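Local coordinates for cell division control protein 4 (PDB 3V7D), which recognises phosphorylated targets such as the CDK inhibitor SIC1 for an SCF ubiquitin ligase, which marks them for proteasomal destruction, at residues B[159-164]-B[176-181]. The protein carries 1 engineered substitution. Sequence-based numbering, arbitrary orientation.
Sequences SGHDGG and LVSGST
His161 lies buried against strand 175-180, its NE2 hydrogen-bonded to Ser178 OG at 2.6 Å, a nearly straight link (159°) in which either atom could be the donor. With chi1 at 62°, Ser178 OG sits between its backbone N and carbonyl carbon, where it meets the ring edge and also accepts from Trp188 NE1. Ser180 CB lies over one face of the His161 ring, 3.5 Å from its centroid, a CH-pi contact; a side chain as small as serine can lie this close. His161 ND1 is hydrogen-bonded to Asp182 OD2, completing the Asp-His-Ser-Trp hydrogen-bond network characteristic of WD40 propeller blades, here tying the loop carrying the Gly-His dipeptide, Gly160 and His161, between strands 153-158 and 165-170, to the strand in WD 2. An alanine in place of His161 would probably leave Ser178 and Asp182 without their shared partner and Ser180 CB facing a gap. Beyond the ring, Gly164 O accepts from Thr181 N at 3.0 Å in the carbonyl plane and from Ser180 OG at 2.7 Å, well above that plane. Gly163 suits the close passage, since a CB would clash with Thr181 OG1. Partly exposed Thr181 also packs against an apolar side chain of the bound peptide. On the solvent side, the exposed side chain of Asp162 makes no contact with segment 176-181.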
loop_
_atom_site.group_PDB
_atom_site.type_symbol
_atom_site.label_atom_id
_atom_site.label_comp_id
_atom_site.label_asym_id
_atom_site.label_seq_id
_atom_site.Cartn_x
_atom_site.Cartn_y
_atom_site.Cartn_z
ATOM N N SER B 159 33.436 5.775 -2.927
ATOM C CA SER B 159 34.327 6.315 -1.904
ATOM C C SER B 159 34.535 7.809 -2.109
ATOM O O SER B 159 34.404 8.314 -3.224
ATOM C CB SER B 159 35.682 5.609 -1.946
ATOM O OG SER B 159 36.347 5.886 -3.163
ATOM N N GLY B 160 34.866 8.511 -1.031
ATOM C CA GLY B 160 35.082 9.945 -1.101
ATOM C C GLY B 160 34.879 10.630 0.237
ATOM O O GLY B 160 35.569 11.597 0.557
ATOM N N HIS B 161 33.925 10.133 1.017
ATOM C CA HIS B 161 33.707 10.648 2.363
ATOM C C HIS B 161 34.944 10.434 3.231
ATOM O O HIS B 161 35.575 9.379 3.177
ATOM C CB HIS B 161 32.489 9.987 3.012
ATOM C CG HIS B 161 31.191 10.671 2.712
ATOM N ND1 HIS B 161 30.952 11.989 3.033
ATOM C CD2 HIS B 161 30.054 10.213 2.135
ATOM C CE1 HIS B 161 29.728 12.318 2.658
ATOM N NE2 HIS B 161 29.162 11.258 2.111
ATOM N N ASP B 162 35.285 11.444 4.024
ATOM C CA ASP B 162 36.417 11.357 4.938
ATOM C C ASP B 162 35.967 10.901 6.322
ATOM O O ASP B 162 36.782 10.727 7.226
ATOM C CB ASP B 162 37.135 12.704 5.024
ATOM C CG ASP B 162 37.709 13.142 3.690
ATOM O OD1 ASP B 162 38.367 12.314 3.022
ATOM O OD2 ASP B 162 37.491 14.309 3.302
ATOM N N GLY B 163 34.659 10.716 6.478
ATOM C CA GLY B 163 34.089 10.209 7.713
ATOM C C GLY B 163 33.026 9.163 7.423
ATOM O O GLY B 163 32.687 8.918 6.265
ATOM N N GLY B 164 32.503 8.542 8.474
ATOM C CA GLY B 164 31.481 7.523 8.322
ATOM C C GLY B 164 30.213 8.064 7.691
ATOM O O GLY B 164 29.868 9.229 7.873
ATOM N N LEU B 176 22.113 9.830 -5.954
ATOM C CA LEU B 176 21.868 9.697 -4.521
ATOM C C LEU B 176 22.605 10.747 -3.693
ATOM O O LEU B 176 23.625 11.288 -4.117
ATOM C CB LEU B 176 22.213 8.284 -4.039
ATOM C CG LEU B 176 23.686 7.874 -3.989
ATOM C CD1 LEU B 176 24.172 7.838 -2.555
ATOM C CD2 LEU B 176 23.894 6.522 -4.651
ATOM N N VAL B 177 22.076 11.025 -2.505
ATOM C CA VAL B 177 22.658 12.010 -1.604
ATOM C C VAL B 177 23.073 11.350 -0.293
ATOM O O VAL B 177 22.350 10.501 0.234
ATOM C CB VAL B 177 21.656 13.143 -1.306
ATOM C CG1 VAL B 177 22.311 14.236 -0.475
ATOM C CG2 VAL B 177 21.108 13.716 -2.603
ATOM N N SER B 178 24.234 11.738 0.233
ATOM C CA SER B 178 24.741 11.167 1.480
ATOM C C SER B 178 25.109 12.227 2.522
ATOM O O SER B 178 25.442 13.355 2.181
ATOM C CB SER B 178 25.959 10.283 1.204
ATOM O OG SER B 178 27.018 11.037 0.634
ATOM N N GLY B 179 25.050 11.843 3.793
ATOM C CA GLY B 179 25.484 12.691 4.888
ATOM C C GLY B 179 26.476 11.928 5.744
ATOM O O GLY B 179 26.359 10.712 5.898
ATOM N N SER B 180 27.451 12.633 6.308
ATOM C CA SER B 180 28.561 11.967 6.982
ATOM C C SER B 180 29.043 12.683 8.239
ATOM O O SER B 180 28.620 13.800 8.536
ATOM C CB SER B 180 29.733 11.794 6.011
ATOM O OG SER B 180 30.906 11.377 6.686
ATOM N N THR B 181 29.940 12.029 8.970
ATOM C CA THR B 181 30.551 12.633 10.147
ATOM C C THR B 181 31.646 13.615 9.743
ATOM O O THR B 181 32.208 14.308 10.591
ATOM C CB THR B 181 31.140 11.576 11.097
ATOM O OG1 THR B 181 32.110 10.785 10.398
ATOM C CG2 THR B 181 30.043 10.674 11.631
#